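Local coordinates for protein NADPH Quinone Oxidoreductase (Streptococcus mutans, PDB 4F8Y) that probably reduces quinones such as menadione with electrons from NADPH, passed through a bound flavin-adenine dinucleotide, at residues T35-L47 against P89-V101. Numbering follows the deposited sequence.
Sequences TLDLYAEHFDPVL and PAILKGFIDRVFV
F43 and F95 meet edge-to-face where, in this flavodoxin-like fold, the chain leaving edge strand 32-37 of the parallel sheet runs over helix 90-99. The edge of the F95 ring is directed at the face of F43, their planes 64° apart. F43 has CG anti to its own nitrogen (chi1 -172°), which lays CE2 against the helix backbone, 3.4 Å from F95 CA. Leucines at the strand end pack on the F95 ring: L36 CD2 approaches F95 CE1, and L38 divides its methyls, CD2 meeting F95 CD1 and CD1 meeting L92 CD1. Beta-branched I91 reaches between Y39 and F43; its CG2 lies 3.4 Å from Y39 CE2, while CD1 sits over a face of the tyrosine ring.

At P45 the backbones close to 3.8 Å between its CA and that of G94. With no side chain on G94, P45 CB can lie 3.6 Å from G94 CA, and the G94 CA makes a CH···O contact with P45 O.

Polar links flank this core. One water donates to Y39 OH and accepts from I91 N; the same hydroxyl bonds to L47 O of the second subunit, tying the contact to the dimer. Another water joins P45 O, L47 N and D97 OD2 near the flavin, which touches L47 and D97. R98 is long enough to run along the loop from L47 to D44, its CG packed on L47 CB, and its NH2 makes a salt bridge with E63. A bend at chi3 (63°) lets NH1 donate a hydrogen bond to D44 O, 2.6 Å, the carbonyl oxygen lying near the guanidinium plane while V46 O sits over one face.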
# COMPACT_ATOMS: atom_id res chain seq x y z
N THR A 35 19.23 -9.21 5.43
CA THR A 35 17.98 -8.65 5.94
C THR A 35 17.91 -7.14 5.68
O THR A 35 18.85 -6.39 5.96
CB THR A 35 17.81 -8.94 7.46
OG1 THR A 35 17.74 -10.36 7.70
CG2 THR A 35 16.53 -8.28 7.99
N LEU A 36 16.78 -6.71 5.12
CA LEU A 36 16.52 -5.30 4.90
C LEU A 36 15.40 -4.85 5.85
O LEU A 36 14.21 -5.08 5.60
CB LEU A 36 16.17 -5.05 3.44
CG LEU A 36 15.74 -3.64 3.08
CD1 LEU A 36 16.81 -2.65 3.49
CD2 LEU A 36 15.43 -3.57 1.58
N ASP A 37 15.79 -4.24 6.95
CA ASP A 37 14.84 -3.68 7.90
C ASP A 37 14.50 -2.27 7.41
O ASP A 37 15.26 -1.31 7.64
CB ASP A 37 15.47 -3.67 9.30
CG ASP A 37 14.48 -3.33 10.40
OD1 ASP A 37 13.52 -2.59 10.15
OD2 ASP A 37 14.69 -3.79 11.53
N LEU A 38 13.38 -2.14 6.70
CA LEU A 38 13.01 -0.86 6.12
C LEU A 38 12.90 0.24 7.19
O LEU A 38 13.30 1.39 6.96
CB LEU A 38 11.70 -0.98 5.32
CG LEU A 38 11.72 -1.93 4.13
CD1 LEU A 38 10.34 -2.01 3.50
CD2 LEU A 38 12.76 -1.51 3.12
N TYR A 39 12.38 -0.11 8.37
CA TYR A 39 12.23 0.85 9.46
C TYR A 39 13.57 1.27 10.07
O TYR A 39 13.79 2.44 10.37
CB TYR A 39 11.27 0.31 10.53
CG TYR A 39 9.82 0.69 10.29
CD1 TYR A 39 9.31 1.88 10.79
CD2 TYR A 39 8.97 -0.14 9.56
CE1 TYR A 39 7.99 2.24 10.57
CE2 TYR A 39 7.66 0.20 9.35
CZ TYR A 39 7.17 1.40 9.85
OH TYR A 39 5.85 1.77 9.65
N ALA A 40 14.44 0.29 10.26
CA ALA A 40 15.80 0.54 10.74
C ALA A 40 16.63 1.31 9.72
O ALA A 40 17.56 2.02 10.09
CB ALA A 40 16.49 -0.77 11.10
N GLU A 41 16.28 1.17 8.44
CA GLU A 41 16.96 1.88 7.35
C GLU A 41 16.47 3.31 7.19
O GLU A 41 17.05 4.09 6.44
CB GLU A 41 16.78 1.13 6.03
CG GLU A 41 17.49 -0.22 5.98
CD GLU A 41 18.85 -0.13 5.31
OE1 GLU A 41 18.88 0.10 4.10
OE2 GLU A 41 19.88 -0.31 6.00
N HIS A 42 15.40 3.65 7.92
CA HIS A 42 14.72 4.93 7.77
C HIS A 42 14.32 5.13 6.31
O HIS A 42 14.43 6.24 5.76
CB HIS A 42 15.59 6.11 8.23
CG HIS A 42 16.53 5.78 9.36
ND1 HIS A 42 16.09 5.48 10.63
CD2 HIS A 42 17.88 5.72 9.40
CE1 HIS A 42 17.13 5.24 11.41
NE2 HIS A 42 18.23 5.38 10.69
N PHE A 43 13.88 4.05 5.67
CA PHE A 43 13.51 4.08 4.26
C PHE A 43 12.46 5.15 3.97
O PHE A 43 11.43 5.25 4.66
CB PHE A 43 13.02 2.71 3.79
CG PHE A 43 12.81 2.61 2.31
CD1 PHE A 43 13.89 2.47 1.45
CD2 PHE A 43 11.54 2.66 1.76
CE1 PHE A 43 13.70 2.39 0.07
CE2 PHE A 43 11.34 2.58 0.39
CZ PHE A 43 12.42 2.44 -0.45
N ASP A 44 12.74 5.96 2.96
CA ASP A 44 11.83 6.99 2.47
C ASP A 44 10.95 6.38 1.37
O ASP A 44 11.42 6.19 0.24
CB ASP A 44 12.64 8.18 1.94
CG ASP A 44 11.77 9.36 1.51
OD1 ASP A 44 10.52 9.25 1.54
OD2 ASP A 44 12.34 10.40 1.12
N PRO A 45 9.68 6.09 1.69
CA PRO A 45 8.79 5.40 0.75
C PRO A 45 8.10 6.33 -0.26
O PRO A 45 7.26 5.85 -1.02
CB PRO A 45 7.73 4.79 1.67
CG PRO A 45 7.63 5.75 2.80
CD PRO A 45 9.00 6.38 2.97
N VAL A 46 8.45 7.62 -0.27
CA VAL A 46 7.76 8.60 -1.13
C VAL A 46 8.40 8.75 -2.52
O VAL A 46 9.43 9.41 -2.67
CB VAL A 46 7.61 9.99 -0.45
CG1 VAL A 46 6.82 10.94 -1.33
CG2 VAL A 46 6.94 9.86 0.91
N LEU A 47 7.78 8.15 -3.53
CA LEU A 47 8.27 8.20 -4.90
C LEU A 47 8.08 9.60 -5.51
O LEU A 47 6.97 10.13 -5.56
CB LEU A 47 7.54 7.15 -5.76
CG LEU A 47 7.82 7.01 -7.26
CD1 LEU A 47 9.17 6.37 -7.52
CD2 LEU A 47 6.71 6.19 -7.93
N PRO A 89 2.07 -2.07 4.79
CA PRO A 89 2.34 -0.80 5.46
C PRO A 89 2.89 0.21 4.44
O PRO A 89 3.58 -0.19 3.50
CB PRO A 89 3.41 -1.17 6.48
CG PRO A 89 3.15 -2.59 6.80
CD PRO A 89 2.64 -3.21 5.52
N ALA A 90 2.58 1.49 4.63
CA ALA A 90 3.01 2.53 3.71
C ALA A 90 4.49 2.43 3.32
O ALA A 90 4.82 2.62 2.14
CB ALA A 90 2.70 3.91 4.28
N ILE A 91 5.37 2.15 4.29
CA ILE A 91 6.82 2.14 4.03
C ILE A 91 7.24 1.01 3.10
O ILE A 91 8.17 1.16 2.30
CB ILE A 91 7.65 2.08 5.34
CG1 ILE A 91 9.10 2.51 5.08
CG2 ILE A 91 7.59 0.69 5.94
CD1 ILE A 91 9.93 2.72 6.34
N LEU A 92 6.56 -0.13 3.19
CA LEU A 92 6.81 -1.25 2.28
C LEU A 92 6.16 -1.01 0.91
O LEU A 92 6.75 -1.36 -0.12
CB LEU A 92 6.34 -2.59 2.86
CG LEU A 92 6.45 -3.77 1.88
CD1 LEU A 92 7.90 -4.15 1.64
CD2 LEU A 92 5.63 -4.97 2.35
N LYS A 93 4.96 -0.41 0.90
CA LYS A 93 4.31 -0.03 -0.35
C LYS A 93 5.20 0.93 -1.16
O LYS A 93 5.31 0.82 -2.38
CB LYS A 93 2.94 0.58 -0.09
CG LYS A 93 2.21 1.11 -1.32
CD LYS A 93 2.24 0.12 -2.47
CE LYS A 93 1.23 0.48 -3.55
NZ LYS A 93 1.52 1.79 -4.19
N GLY A 94 5.86 1.85 -0.47
CA GLY A 94 6.81 2.75 -1.10
C GLY A 94 8.09 2.05 -1.52
O GLY A 94 8.75 2.50 -2.47
N PHE A 95 8.45 0.97 -0.84
CA PHE A 95 9.59 0.14 -1.26
C PHE A 95 9.37 -0.39 -2.68
O PHE A 95 10.25 -0.32 -3.54
CB PHE A 95 9.83 -1.01 -0.26
CG PHE A 95 10.88 -2.00 -0.71
CD1 PHE A 95 12.23 -1.67 -0.66
CD2 PHE A 95 10.51 -3.26 -1.19
CE1 PHE A 95 13.19 -2.57 -1.08
CE2 PHE A 95 11.46 -4.16 -1.62
CZ PHE A 95 12.81 -3.82 -1.56
N ILE A 96 8.16 -0.90 -2.93
CA ILE A 96 7.74 -1.34 -4.26
C ILE A 96 7.69 -0.18 -5.25
O ILE A 96 8.29 -0.27 -6.32
CB ILE A 96 6.35 -2.02 -4.21
CG1 ILE A 96 6.34 -3.16 -3.20
CG2 ILE A 96 5.96 -2.52 -5.59
CD1 ILE A 96 7.44 -4.18 -3.43
N ASP A 97 6.98 0.89 -4.90
CA ASP A 97 6.86 2.07 -5.75
C ASP A 97 8.22 2.57 -6.23
O ASP A 97 8.40 2.87 -7.41
CB ASP A 97 6.18 3.23 -5.02
CG ASP A 97 4.73 2.98 -4.70
OD1 ASP A 97 4.14 2.02 -5.24
OD2 ASP A 97 4.18 3.76 -3.91
N ARG A 98 9.17 2.69 -5.32
CA ARG A 98 10.43 3.34 -5.65
C ARG A 98 11.49 2.41 -6.24
O ARG A 98 12.29 2.84 -7.08
CB ARG A 98 11.00 4.06 -4.43
CG ARG A 98 10.10 5.15 -3.90
CD ARG A 98 10.86 5.95 -2.90
NE ARG A 98 12.00 6.63 -3.52
CZ ARG A 98 12.86 7.38 -2.85
NH1 ARG A 98 12.72 7.54 -1.55
NH2 ARG A 98 13.87 7.97 -3.49
N VAL A 99 11.48 1.15 -5.83
CA VAL A 99 12.48 0.17 -6.25
C VAL A 99 12.04 -0.69 -7.47
O VAL A 99 12.82 -0.89 -8.41
CB VAL A 99 12.87 -0.76 -5.08
CG1 VAL A 99 13.88 -1.81 -5.53
CG2 VAL A 99 13.40 0.07 -3.92
N PHE A 100 10.81 -1.19 -7.45
CA PHE A 100 10.32 -2.00 -8.55
C PHE A 100 9.81 -1.11 -9.68
O PHE A 100 8.62 -1.05 -9.95
CB PHE A 100 9.22 -2.96 -8.06
CG PHE A 100 9.74 -4.07 -7.18
CD1 PHE A 100 10.42 -3.78 -5.99
CD2 PHE A 100 9.57 -5.40 -7.54
CE1 PHE A 100 10.91 -4.79 -5.19
CE2 PHE A 100 10.06 -6.43 -6.73
CZ PHE A 100 10.73 -6.12 -5.56
N VAL A 101 10.74 -0.42 -10.34
CA VAL A 101 10.38 0.60 -11.33
C VAL A 101 10.54 0.12 -12.77
O VAL A 101 11.20 -0.87 -13.03
CB VAL A 101 11.20 1.91 -11.11
CG1 VAL A 101 10.83 2.57 -9.79
CG2 VAL A 101 12.69 1.61 -11.16
O HOH W 1 4.86 2.38 7.17
O HOH W 2 5.59 5.90 -3.10